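Local atomic coordinates of putative fimbrium tip subunit Fim1F (Parabacteroides distasonis, PDB entry 3R4R), a protein that is a putative subunit of the fimbrial tip, part of the cell-surface filaments that mediate adhesion and biofilm formation. Residues N63-D68 against N105-N110; L42-C47 against K67-M72; S17-T22 against G80-L85; S112-L117 against K130-G135. All coordinates share one frame; numbering follows the deposited sequence.

Contact 1 (N63-D68 against N105-N110)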
loop_
_atom_site.group_PDB
_atom_site.type_symbol
_atom_site.label_atom_id
_atom_site.label_comp_id
_atom_site.label_asym_id
_atom_site.label_seq_id
_atom_site.Cartn_x
_atom_site.Cartn_y
_atom_site.Cartn_z
ATOM N N ASN A 63 -8.315 -3.175 16.965
ATOM C CA ASN A 63 -8.595 -3.740 15.657
ATOM C C ASN A 63 -10.023 -3.435 15.313
ATOM O O ASN A 63 -10.931 -3.847 16.052
ATOM C CB ASN A 63 -8.300 -5.246 15.633
ATOM C CG ASN A 63 -6.834 -5.548 15.842
ATOM O OD1 ASN A 63 -5.929 -4.931 15.249
ATOM N ND2 ASN A 63 -6.569 -6.539 16.654
ATOM N N PHE A 64 -10.208 -2.625 14.244
ATOM C CA PHE A 64 -11.512 -2.211 13.689
ATOM C C PHE A 64 -11.888 -3.028 12.492
ATOM O O PHE A 64 -11.011 -3.431 11.732
ATOM C CB PHE A 64 -11.509 -0.736 13.273
ATOM C CG PHE A 64 -11.242 0.242 14.383
ATOM C CD1 PHE A 64 -9.937 0.603 14.717
ATOM C CD2 PHE A 64 -12.292 0.872 15.038
ATOM C CE1 PHE A 64 -9.693 1.542 15.714
ATOM C CE2 PHE A 64 -12.047 1.824 16.020
ATOM C CZ PHE A 64 -10.751 2.157 16.353
ATOM N N TYR A 65 -13.196 -3.245 12.297
ATOM C CA TYR A 65 -13.734 -4.006 11.172
ATOM C C TYR A 65 -14.802 -3.147 10.461
ATOM O O TYR A 65 -15.056 -2.025 10.889
ATOM C CB TYR A 65 -14.260 -5.368 11.650
ATOM C CG TYR A 65 -13.124 -6.232 12.162
ATOM C CD1 TYR A 65 -12.344 -6.986 11.286
ATOM C CD2 TYR A 65 -12.761 -6.221 13.507
ATOM C CE1 TYR A 65 -11.270 -7.759 11.751
ATOM C CE2 TYR A 65 -11.693 -6.990 13.980
ATOM C CZ TYR A 65 -10.943 -7.749 13.094
ATOM O OH TYR A 65 -9.883 -8.506 13.542
ATOM N N SER A 66 -15.352 -3.633 9.336
ATOM C CA SER A 66 -16.262 -2.872 8.455
ATOM C C SER A 66 -17.431 -2.197 9.219
ATOM O O SER A 66 -17.782 -1.079 8.852
ATOM C CB SER A 66 -16.844 -3.747 7.349
ATOM O OG SER A 66 -17.523 -4.886 7.848
ATOM N N LYS A 67 -18.002 -2.820 10.265
ATOM C CA LYS A 67 -19.107 -2.195 11.012
ATOM C C LYS A 67 -18.627 -0.977 11.845
ATOM O O LYS A 67 -19.422 -0.076 12.108
ATOM C CB LYS A 67 -19.780 -3.218 11.938
ATOM N N ASP A 68 -17.327 -0.952 12.226
ATOM C CA ASP A 68 -16.690 0.067 13.064
ATOM C C ASP A 68 -16.201 1.256 12.244
ATOM O O ASP A 68 -16.335 2.399 12.680
ATOM C CB ASP A 68 -15.497 -0.567 13.809
ATOM C CG ASP A 68 -15.819 -1.861 14.542
ATOM O OD1 ASP A 68 -16.728 -1.843 15.412
ATOM O OD2 ASP A 68 -15.126 -2.876 14.289
ATOM N N ASN A 105 -6.332 -3.254 6.247
ATOM C CA ASN A 105 -6.704 -4.471 5.491
ATOM C C ASN A 105 -5.715 -5.622 5.651
ATOM O O ASN A 105 -5.624 -6.466 4.751
ATOM C CB ASN A 105 -6.841 -4.165 3.991
ATOM C CG ASN A 105 -7.971 -3.235 3.652
ATOM O OD1 ASN A 105 -9.027 -3.215 4.286
ATOM N ND2 ASN A 105 -7.831 -2.561 2.565
ATOM N N ALA A 106 -5.093 -5.755 6.846
ATOM C CA ALA A 106 -4.121 -6.833 7.156
ATOM C C ALA A 106 -4.575 -7.686 8.364
ATOM O O ALA A 106 -3.930 -8.683 8.680
ATOM C CB ALA A 106 -2.759 -6.234 7.426
ATOM N N ASN A 107 -5.706 -7.333 9.000
ATOM C CA ASN A 107 -6.252 -8.091 10.132
ATOM C C ASN A 107 -6.700 -9.492 9.725
ATOM O O ASN A 107 -6.934 -9.760 8.555
ATOM C CB ASN A 107 -7.477 -7.367 10.789
ATOM C CG ASN A 107 -7.258 -6.018 11.424
ATOM O OD1 ASN A 107 -6.148 -5.493 11.484
ATOM N ND2 ASN A 107 -8.340 -5.418 11.914
ATOM N N ASN A 108 -6.804 -10.376 10.721
ATOM C CA ASN A 108 -7.365 -11.710 10.627
ATOM C C ASN A 108 -8.870 -11.570 10.933
ATOM O O ASN A 108 -9.337 -10.447 11.136
ATOM C CB ASN A 108 -6.621 -12.678 11.581
ATOM C CG ASN A 108 -5.144 -12.876 11.369
ATOM O OD1 ASN A 108 -4.380 -12.979 12.338
ATOM N ND2 ASN A 108 -4.694 -12.980 10.134
ATOM N N ALA A 109 -9.616 -12.663 11.020
ATOM C CA ALA A 109 -11.050 -12.590 11.287
ATOM C C ALA A 109 -11.419 -11.816 12.575
ATOM O O ALA A 109 -12.338 -11.007 12.512
ATOM C CB ALA A 109 -11.610 -13.989 11.410
ATOM N N ASN A 110 -10.732 -12.076 13.732
ATOM C CA ASN A 110 -11.040 -11.500 15.051
ATOM C C ASN A 110 -9.881 -10.706 15.689
ATOM O O ASN A 110 -10.043 -10.103 16.757
ATOM C CB ASN A 110 -11.390 -12.651 16.041
ATOM C CG ASN A 110 -12.313 -13.724 15.520
ATOM O OD1 ASN A 110 -11.957 -14.913 15.537
ATOM N ND2 ASN A 110 -13.471 -13.332 14.967
#
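Asn63 and Asn107 bring the two backbones closest, with 7.4 Å between their CA atoms, too far for strand pairing. Residues 63-68 pass from a strand into a short, weakly bonded helical turn, whereas 105-110 is irregular loop, so side chains must make the junction. Tyr65 does most of this. Its OH donates to the backbone O of Asn108 over 3.1 Å, arriving from above the carbonyl plane, 41° out of it, while the same oxygen lies at the edge of the phenol ring, near the ring plane. One ring face is met by the amide of Asn107, whose ND2 stands 3.7 Å from Tyr65 CZ with the amide plane turned 68° from the ring. That ND2 is bonded to Cys47 O; its 3.3 Å approach to Phe64 O has too poor an angle to count. Asn63 adds CB, 3.7 Å from Asn107 ND2, and its own amide is held by His48 and Asp115. Within the first segment, Tyr65 N donates to the anti lone pair of Asp68 OD2 at 2.8 Å, and Asp68 N returns a bond to Tyr65 O. An alanine in place of Tyr65 would probably leave Asn108 O without this donor and open a gap beside Asn107 ND2 and the Ala109-Asn110 backbone. The contact lies at the surface, where strand 58-65 runs beside strand 46-52: Phe64 is backbone-bonded to Cys47, and Asn107 N to Asn46 OD1, placing the loop after strand 96-104 across both strands.

Contact 2 (L42-C47 against K67-M72); sequences LTIQNC and KDLGEM
Leu69 and Met72 pack onto Leu42-Cys47 in a partly buried, mainly apolar contact with no hydrogen bond across it, where the lead-in to strand 46-52 meets the connection leaving helix 66-69. The touching parts run nearly antiparallel, 171° apart, yet the CA atoms of Asn46 and Leu69 are 7.3 Å apart, so side chains fill the interval. Leu69 divides its two methyls. CD1 presses on the backbone, 3.4 Å from Gln45 O and close to Asn46 N as well; CD2 touches two side chains, 3.8 Å from Cys47 SG and 4.0 Å from Ile44 CG2, and the Ile44 and Leu69 side chains cross at about a right angle. Gly70 then leaves the helix with a positive phi of 70°, a backbone setting that favours glycine. Beyond it Met72, present as selenomethionine, starts with CG anti to the backbone N and bends at chi3 (-64°), which puts CE 3.5 Å from Leu42 O and 3.7 Å from Leu42 CB. Thr43 OG1 is also near this methyl, but its polar partner is Thr39 O. Cys47 and Leu69 both touch Leu83, and Met72 touches Tyr81, on strand 78-90. The helix and its exit thus carry the chain from strand 58-65, paired with strand 46-52, over to strand 73-75, paired with strand 78-90: a crossing between layers, consistent with the beta-sandwich of a transthyretin-like fold.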
loop_
_atom_site.group_PDB
_atom_site.type_symbol
_atom_site.label_atom_id
_atom_site.label_comp_id
_atom_site.label_asym_id
_atom_site.label_seq_id
_atom_site.Cartn_x
_atom_site.Cartn_y
_atom_site.Cartn_z
ATOM N N LEU A 42 -9.554 2.253 -2.767
ATOM C CA LEU A 42 -9.599 3.208 -1.661
ATOM C C LEU A 42 -10.275 2.606 -0.441
ATOM O O LEU A 42 -10.268 3.230 0.623
ATOM C CB LEU A 42 -10.344 4.496 -2.068
ATOM C CG LEU A 42 -9.678 5.432 -3.064
ATOM C CD1 LEU A 42 -10.692 6.428 -3.655
ATOM C CD2 LEU A 42 -8.488 6.153 -2.451
ATOM N N THR A 43 -10.886 1.421 -0.595
ATOM C CA THR A 43 -11.658 0.754 0.462
ATOM C C THR A 43 -10.763 0.205 1.545
ATOM O O THR A 43 -9.724 -0.400 1.272
ATOM C CB THR A 43 -12.518 -0.393 -0.123
ATOM O OG1 THR A 43 -13.430 0.183 -1.034
ATOM C CG2 THR A 43 -13.332 -1.146 0.925
ATOM N N ILE A 44 -11.216 0.397 2.782
ATOM C CA ILE A 44 -10.654 -0.151 3.994
ATOM C C ILE A 44 -11.757 -1.013 4.607
ATOM O O ILE A 44 -12.832 -0.494 4.924
ATOM C CB ILE A 44 -10.101 0.938 4.937
ATOM C CG1 ILE A 44 -8.992 1.732 4.256
ATOM C CG2 ILE A 44 -9.615 0.319 6.278
ATOM C CD1 ILE A 44 -8.546 2.938 5.033
ATOM N N GLN A 45 -11.502 -2.336 4.725
ATOM C CA GLN A 45 -12.463 -3.285 5.273
ATOM C C GLN A 45 -12.170 -3.540 6.741
ATOM O O GLN A 45 -13.071 -3.918 7.477
ATOM C CB GLN A 45 -12.441 -4.600 4.488
ATOM C CG GLN A 45 -12.882 -4.462 3.035
ATOM C CD GLN A 45 -13.056 -5.798 2.361
ATOM O OE1 GLN A 45 -13.809 -6.664 2.811
ATOM N NE2 GLN A 45 -12.455 -5.953 1.200
ATOM N N ASN A 46 -10.927 -3.303 7.174
ATOM C CA ASN A 46 -10.441 -3.513 8.540
ATOM C C ASN A 46 -9.118 -2.779 8.755
ATOM O O ASN A 46 -8.430 -2.484 7.787
ATOM C CB ASN A 46 -10.269 -5.021 8.821
ATOM C CG ASN A 46 -9.231 -5.722 7.968
ATOM O OD1 ASN A 46 -8.022 -5.502 8.097
ATOM N ND2 ASN A 46 -9.665 -6.659 7.154
ATOM N N CYS A 47 -8.753 -2.495 9.991
ATOM C CA CYS A 47 -7.478 -1.852 10.296
ATOM C C CYS A 47 -7.062 -2.165 11.726
ATOM O O CYS A 47 -7.868 -2.565 12.561
ATOM C CB CYS A 47 -7.513 -0.336 10.062
ATOM S SG CYS A 47 -8.643 0.585 11.146
ATOM N N LYS A 67 -18.002 -2.820 10.265
ATOM C CA LYS A 67 -19.107 -2.195 11.012
ATOM C C LYS A 67 -18.627 -0.977 11.845
ATOM O O LYS A 67 -19.422 -0.076 12.108
ATOM C CB LYS A 67 -19.780 -3.218 11.938
ATOM N N ASP A 68 -17.327 -0.952 12.226
ATOM C CA ASP A 68 -16.690 0.067 13.064
ATOM C C ASP A 68 -16.201 1.256 12.244
ATOM O O ASP A 68 -16.335 2.399 12.680
ATOM C CB ASP A 68 -15.497 -0.567 13.809
ATOM C CG ASP A 68 -15.819 -1.861 14.542
ATOM O OD1 ASP A 68 -16.728 -1.843 15.412
ATOM O OD2 ASP A 68 -15.126 -2.876 14.289
ATOM N N LEU A 69 -15.648 0.978 11.052
ATOM C CA LEU A 69 -15.060 1.949 10.114
ATOM C C LEU A 69 -16.107 2.892 9.520
ATOM O O LEU A 69 -15.768 4.004 9.097
ATOM C CB LEU A 69 -14.345 1.206 8.982
ATOM C CG LEU A 69 -13.045 0.536 9.396
ATOM C CD1 LEU A 69 -12.812 -0.688 8.638
ATOM C CD2 LEU A 69 -11.892 1.492 9.311
ATOM N N GLY A 70 -17.357 2.445 9.513
ATOM C CA GLY A 70 -18.478 3.210 8.994
ATOM C C GLY A 70 -18.425 3.358 7.485
ATOM O O GLY A 70 -17.845 2.507 6.810
ATOM N N GLU A 71 -18.967 4.461 6.936
ATOM C CA GLU A 71 -18.985 4.664 5.490
ATOM C C GLU A 71 -17.808 5.569 5.042
ATOM O O GLU A 71 -17.242 6.319 5.849
ATOM C CB GLU A 71 -20.342 5.273 5.068
ATOM C CG GLU A 71 -20.658 5.122 3.586
ATOM C CD GLU A 71 -20.617 3.686 3.093
ATOM O OE1 GLU A 71 -21.452 2.872 3.552
ATOM O OE2 GLU A 71 -19.722 3.366 2.276
HETATM N N MSE A 72 -17.410 5.443 3.770
HETATM C CA MSE A 72 -16.326 6.254 3.208
HETATM C C MSE A 72 -16.885 7.641 2.856
HETATM O O MSE A 72 -17.703 7.791 1.949
HETATM C CB MSE A 72 -15.662 5.588 1.984
HETATM C CG MSE A 72 -14.400 6.314 1.507
HETATM SE SE MSE A 72 -13.896 5.960 -0.382
HETATM C CE MSE A 72 -13.530 4.116 -0.221
#

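Contact 3 (S17-T22 against G80-L85)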
loop_
_atom_site.group_PDB
_atom_site.type_symbol
_atom_site.label_atom_id
_atom_site.label_comp_id
_atom_site.label_asym_id
_atom_site.label_seq_id
_atom_site.Cartn_x
_atom_site.Cartn_y
_atom_site.Cartn_z
ATOM N N SER A 17 -10.305 11.122 18.366
ATOM C CA SER A 17 -10.995 11.193 17.079
ATOM C C SER A 17 -9.941 11.020 15.991
ATOM O O SER A 17 -8.974 11.787 15.952
ATOM C CB SER A 17 -11.784 12.491 16.938
ATOM O OG SER A 17 -12.791 12.616 17.930
ATOM N N LEU A 18 -10.085 9.972 15.158
ATOM C CA LEU A 18 -9.113 9.599 14.133
ATOM C C LEU A 18 -9.685 9.749 12.724
ATOM O O LEU A 18 -10.794 9.280 12.461
ATOM C CB LEU A 18 -8.720 8.129 14.389
ATOM C CG LEU A 18 -7.258 7.709 14.155
ATOM C CD1 LEU A 18 -6.371 8.171 15.304
ATOM C CD2 LEU A 18 -7.137 6.200 14.108
ATOM N N VAL A 19 -8.936 10.392 11.810
ATOM C CA VAL A 19 -9.367 10.558 10.413
ATOM C C VAL A 19 -8.337 9.860 9.498
ATOM O O VAL A 19 -7.173 10.257 9.500
ATOM C CB VAL A 19 -9.581 12.044 10.023
ATOM C CG1 VAL A 19 -9.860 12.199 8.528
ATOM C CG2 VAL A 19 -10.711 12.666 10.838
ATOM N N LEU A 20 -8.769 8.817 8.740
ATOM C CA LEU A 20 -7.897 8.050 7.844
ATOM C C LEU A 20 -8.133 8.483 6.404
ATOM O O LEU A 20 -9.198 8.199 5.845
ATOM C CB LEU A 20 -8.106 6.516 7.982
ATOM C CG LEU A 20 -8.197 5.870 9.373
ATOM C CD1 LEU A 20 -8.524 4.400 9.255
ATOM C CD2 LEU A 20 -6.930 6.082 10.211
ATOM N N LEU A 21 -7.149 9.179 5.804
ATOM C CA LEU A 21 -7.249 9.672 4.435
ATOM C C LEU A 21 -6.457 8.765 3.517
ATOM O O LEU A 21 -5.256 8.566 3.690
ATOM C CB LEU A 21 -6.801 11.132 4.297
ATOM C CG LEU A 21 -7.663 12.181 4.991
ATOM C CD1 LEU A 21 -7.022 13.544 4.913
ATOM C CD2 LEU A 21 -9.051 12.250 4.392
ATOM N N THR A 22 -7.211 8.120 2.632
ATOM C CA THR A 22 -6.804 7.164 1.608
ATOM C C THR A 22 -6.372 7.894 0.321
ATOM O O THR A 22 -5.465 7.421 -0.372
ATOM C CB THR A 22 -7.969 6.187 1.320
ATOM O OG1 THR A 22 -9.181 6.932 1.110
ATOM C CG2 THR A 22 -8.187 5.208 2.440
ATOM N N GLY A 80 -12.056 9.603 2.860
ATOM C CA GLY A 80 -11.627 8.937 4.065
ATOM C C GLY A 80 -12.660 8.354 4.994
ATOM O O GLY A 80 -13.857 8.305 4.683
ATOM N N TYR A 81 -12.149 7.857 6.133
ATOM C CA TYR A 81 -12.912 7.225 7.199
ATOM C C TYR A 81 -12.653 7.908 8.520
ATOM O O TYR A 81 -11.556 8.411 8.745
ATOM C CB TYR A 81 -12.560 5.732 7.315
ATOM C CG TYR A 81 -12.893 4.907 6.094
ATOM C CD1 TYR A 81 -11.998 4.808 5.032
ATOM C CD2 TYR A 81 -14.037 4.126 6.053
ATOM C CE1 TYR A 81 -12.294 4.044 3.906
ATOM C CE2 TYR A 81 -14.323 3.323 4.955
ATOM C CZ TYR A 81 -13.451 3.289 3.879
ATOM O OH TYR A 81 -13.759 2.530 2.772
ATOM N N GLU A 82 -13.660 7.918 9.394
ATOM C CA GLU A 82 -13.577 8.454 10.751
ATOM C C GLU A 82 -13.646 7.316 11.750
ATOM O O GLU A 82 -14.473 6.419 11.585
ATOM C CB GLU A 82 -14.683 9.480 11.026
ATOM C CG GLU A 82 -14.607 10.782 10.250
ATOM C CD GLU A 82 -15.554 11.853 10.765
ATOM O OE1 GLU A 82 -15.923 11.810 11.963
ATOM O OE2 GLU A 82 -15.837 12.798 9.998
ATOM N N LEU A 83 -12.773 7.342 12.771
ATOM C CA LEU A 83 -12.713 6.346 13.838
ATOM C C LEU A 83 -12.563 6.969 15.192
ATOM O O LEU A 83 -11.969 8.036 15.326
ATOM C CB LEU A 83 -11.534 5.374 13.639
ATOM C CG LEU A 83 -11.563 4.418 12.468
ATOM C CD1 LEU A 83 -10.296 3.618 12.432
ATOM C CD2 LEU A 83 -12.728 3.471 12.583
ATOM N N GLN A 84 -13.060 6.261 16.207
ATOM C CA GLN A 84 -12.932 6.616 17.608
ATOM C C GLN A 84 -12.063 5.605 18.337
ATOM O O GLN A 84 -12.279 4.402 18.215
ATOM C CB GLN A 84 -14.310 6.709 18.274
ATOM C CG GLN A 84 -14.987 8.070 18.155
ATOM C CD GLN A 84 -14.542 9.035 19.236
ATOM O OE1 GLN A 84 -13.888 10.050 18.969
ATOM N NE2 GLN A 84 -14.906 8.746 20.487
ATOM N N LEU A 85 -11.030 6.104 19.017
ATOM C CA LEU A 85 -10.160 5.374 19.942
ATOM C C LEU A 85 -10.650 5.629 21.338
ATOM O O LEU A 85 -10.375 6.705 21.852
ATOM C CB LEU A 85 -8.656 5.762 19.818
ATOM C CG LEU A 85 -7.808 5.317 18.651
ATOM C CD1 LEU A 85 -8.403 5.708 17.354
ATOM C CD2 LEU A 85 -6.484 5.961 18.725
#
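Leu18 lays its CD2 methyl against Leu85 CD1 at 3.5 Å, while its CB faces Leu83 CB at 4.0 Å. Further along the same face, Leu20 CD1 meets Leu83 CD1 at 3.7 Å. Beneath these leucines the two strands form a regular antiparallel ladder, their axes 4.7 Å apart at 153°. Leu18-Leu83 and Leu20-Tyr81 are the hydrogen-bonded pairs, each closed by two backbone bonds; Leu18 N to Leu83 O is 2.7 Å. The other face carries Ser17, Val19 and Leu21 beside Gln84, Glu82 and Gly80. Gly80 fits tightly, since a CB there would come within 2.5 Å of Leu20 O. Gln84 bends at chi2 (-85°), and its OE1 takes the Ser17 OG bond at 3.0 Å, almost in line with its C=O. An alanine in place of Ser17 would probably leave Gln84 OE1 without this donor and its amide free to turn. Residues 17-22 fall in a range inferred to be propeptide. Strand 12-21 is wedged between strand 78-90 and strand 161-179, whose Val161, Val163 and Leu165 bond its other edge; on the face of Leu18, Leu20 and Leu83, Leu18 touches Val49 and Leu83 touches Cys47 of strand 46-52.

Contact 4 (S112-L117 against K130-G135). With EDO (1,2-ethanediol), chain H.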
loop_
_atom_site.group_PDB
_atom_site.type_symbol
_atom_site.label_atom_id
_atom_site.label_comp_id
_atom_site.label_asym_id
_atom_site.label_seq_id
_atom_site.Cartn_x
_atom_site.Cartn_y
_atom_site.Cartn_z
ATOM N N SER A 112 -5.390 -9.144 14.847
ATOM C CA SER A 112 -4.436 -8.796 13.794
ATOM C C SER A 112 -3.109 -9.527 14.012
ATOM O O SER A 112 -2.790 -9.902 15.147
ATOM C CB SER A 112 -4.197 -7.292 13.723
ATOM O OG SER A 112 -3.196 -6.860 14.632
ATOM N N PRO A 113 -2.270 -9.673 12.957
ATOM C CA PRO A 113 -0.933 -10.269 13.169
ATOM C C PRO A 113 0.047 -9.346 13.966
ATOM O O PRO A 113 1.172 -9.755 14.227
ATOM C CB PRO A 113 -0.421 -10.477 11.728
ATOM C CG PRO A 113 -1.167 -9.553 10.903
ATOM C CD PRO A 113 -2.491 -9.330 11.538
ATOM N N PHE A 114 -0.385 -8.131 14.387
ATOM C CA PHE A 114 0.460 -7.133 15.068
ATOM C C PHE A 114 0.160 -7.015 16.563
ATOM O O PHE A 114 0.809 -6.215 17.265
ATOM C CB PHE A 114 0.228 -5.759 14.408
ATOM C CG PHE A 114 0.044 -5.825 12.905
ATOM C CD1 PHE A 114 1.122 -6.053 12.065
ATOM C CD2 PHE A 114 -1.206 -5.648 12.333
ATOM C CE1 PHE A 114 0.943 -6.177 10.689
ATOM C CE2 PHE A 114 -1.383 -5.762 10.950
ATOM C CZ PHE A 114 -0.301 -6.026 10.141
ATOM N N ASP A 115 -0.818 -7.803 17.053
ATOM C CA ASP A 115 -1.299 -7.761 18.432
ATOM C C ASP A 115 -0.220 -8.058 19.488
ATOM O O ASP A 115 -0.330 -7.525 20.596
ATOM C CB ASP A 115 -2.433 -8.771 18.635
ATOM C CG ASP A 115 -3.716 -8.412 17.939
ATOM O OD1 ASP A 115 -3.751 -7.376 17.259
ATOM O OD2 ASP A 115 -4.700 -9.134 18.118
ATOM N N ASN A 116 0.787 -8.862 19.168
ATOM C CA ASN A 116 1.838 -9.213 20.119
ATOM C C ASN A 116 3.061 -8.286 19.991
ATOM O O ASN A 116 4.061 -8.526 20.669
ATOM C CB ASN A 116 2.274 -10.683 19.927
ATOM C CG ASN A 116 2.684 -11.023 18.508
ATOM O OD1 ASN A 116 2.190 -10.451 17.511
ATOM N ND2 ASN A 116 3.540 -12.032 18.388
ATOM N N LEU A 117 2.999 -7.246 19.135
ATOM C CA LEU A 117 4.114 -6.298 18.927
ATOM C C LEU A 117 4.014 -5.200 20.002
ATOM O O LEU A 117 3.094 -4.392 19.998
ATOM C CB LEU A 117 4.097 -5.733 17.493
ATOM C CG LEU A 117 4.095 -6.760 16.351
ATOM C CD1 LEU A 117 4.032 -6.062 15.012
ATOM C CD2 LEU A 117 5.324 -7.682 16.408
ATOM N N LYS A 130 8.502 -6.484 11.734
ATOM C CA LYS A 130 7.356 -7.223 11.196
ATOM C C LYS A 130 7.331 -7.221 9.657
ATOM O O LYS A 130 7.507 -6.185 8.999
ATOM C CB LYS A 130 6.011 -6.653 11.720
ATOM C CG LYS A 130 4.748 -7.446 11.312
ATOM C CD LYS A 130 4.730 -8.889 11.853
ATOM C CE LYS A 130 3.545 -9.690 11.383
ATOM N NZ LYS A 130 3.565 -11.037 11.995
ATOM N N THR A 131 7.085 -8.421 9.119
ATOM C CA THR A 131 6.913 -8.754 7.718
ATOM C C THR A 131 5.590 -9.481 7.569
ATOM O O THR A 131 5.352 -10.472 8.281
ATOM C CB THR A 131 8.102 -9.584 7.172
ATOM O OG1 THR A 131 9.295 -8.808 7.227
ATOM C CG2 THR A 131 7.885 -10.063 5.731
ATOM N N ILE A 132 4.734 -8.972 6.655
ATOM C CA ILE A 132 3.475 -9.603 6.296
ATOM C C ILE A 132 3.715 -10.294 4.953
ATOM O O ILE A 132 4.435 -9.744 4.118
ATOM C CB ILE A 132 2.241 -8.635 6.294
ATOM C CG1 ILE A 132 2.379 -7.478 5.252
ATOM C CG2 ILE A 132 1.940 -8.139 7.727
ATOM C CD1 ILE A 132 1.253 -6.510 5.171
ATOM N N ALA A 133 3.169 -11.519 4.776
ATOM C CA ALA A 133 3.367 -12.345 3.572
ATOM C C ALA A 133 2.058 -12.562 2.791
ATOM O O ALA A 133 1.968 -13.506 1.992
ATOM C CB ALA A 133 3.957 -13.692 3.963
ATOM N N LYS A 134 1.050 -11.685 3.001
ATOM C CA LYS A 134 -0.222 -11.771 2.274
ATOM C C LYS A 134 -0.214 -10.707 1.182
ATOM O O LYS A 134 -0.396 -9.506 1.447
ATOM C CB LYS A 134 -1.459 -11.662 3.197
ATOM C CG LYS A 134 -1.619 -12.930 4.059
ATOM C CD LYS A 134 -2.882 -12.999 4.879
ATOM C CE LYS A 134 -2.920 -14.285 5.687
ATOM N NZ LYS A 134 -4.117 -14.372 6.564
ATOM N N GLY A 135 0.046 -11.195 -0.029
ATOM C CA GLY A 135 0.175 -10.421 -1.250
ATOM C C GLY A 135 -1.019 -9.627 -1.730
ATOM O O GLY A 135 -2.165 -10.009 -1.496
HETATM C C1 EDO H . 1.061 -12.279 8.793
HETATM O O1 EDO H . 2.402 -12.547 9.252
HETATM C C2 EDO H . 0.953 -12.232 7.271
HETATM O O2 EDO H . 1.239 -13.503 6.653
#
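Phe114 and Lys130 approach with CA atoms 7.9 Å apart, the first segment folding through type I turns at Ser112-Asp115 and Phe114-Leu117 and the second forming a weakly bonded strand near Thr131-Ile132. The aliphatic part of Lys130 carries much of the contact. Its CG is anti to the backbone N (chi1 -175°) and lies in the plane of the Phe114 ring at its edge, 4.0 Å from CD1, the two side chains crossing at about a right angle. Leu117 CD1 flanks the same stem, 3.9 Å from Lys130 CB. Next to it, Ile132 CG2 reaches Phe114 CE1 at 3.7 Å from an oblique direction, and Pro113 CG rests over one ring face, offset toward the rim. At the end of the lysine, NZ comes 3.5 Å from Pro113 O without a hydrogen bond being assigned, and makes a weak one of 3.3 Å to O1 of an ethanediol, probably from the crystallisation liquor; Ala133 N bonds weakly to the other hydroxyl. The turn is stiffened from within: Ser112 OG accepts from Phe114 N at 3.1 Å, an ST turn, and donates to Asp115 OD1 at 2.7 Å. Around this buried patch, Phe114 meets the His48 ring of strand 46-52 and touches Tyr127 and Ile203, Arg58 of strand 58-65 bonds Asp115 O, and Ile132 pairs through its backbone with Ser201 of strand 191-202.

From the N terminus, contact 3 opens first, on strand 12-21, and closes at strand 78-90. Contact 2 is nested inside that loop, joining the start of strand 46-52 to the exit of helix 66-69. Contact 1 begins where contact 2 ends, sharing Lys67 and Asp68; it ties the end region of strand 58-65 to the loop after strand 96-104 and crosses contact 3, because 80-85 lies between its segments while 17-22 precedes both. Contact 4 follows in series, closing a short loop. Contacts 1 and 2 touch through Asn105 and Gln45, contacts 1 and 4 through Asn63 and Asp115, contacts 2 and 3 around Tyr81 and Thr22. In contact 4, strand 131-132 pairs with strand 191-202, tying the loop to the second sheet.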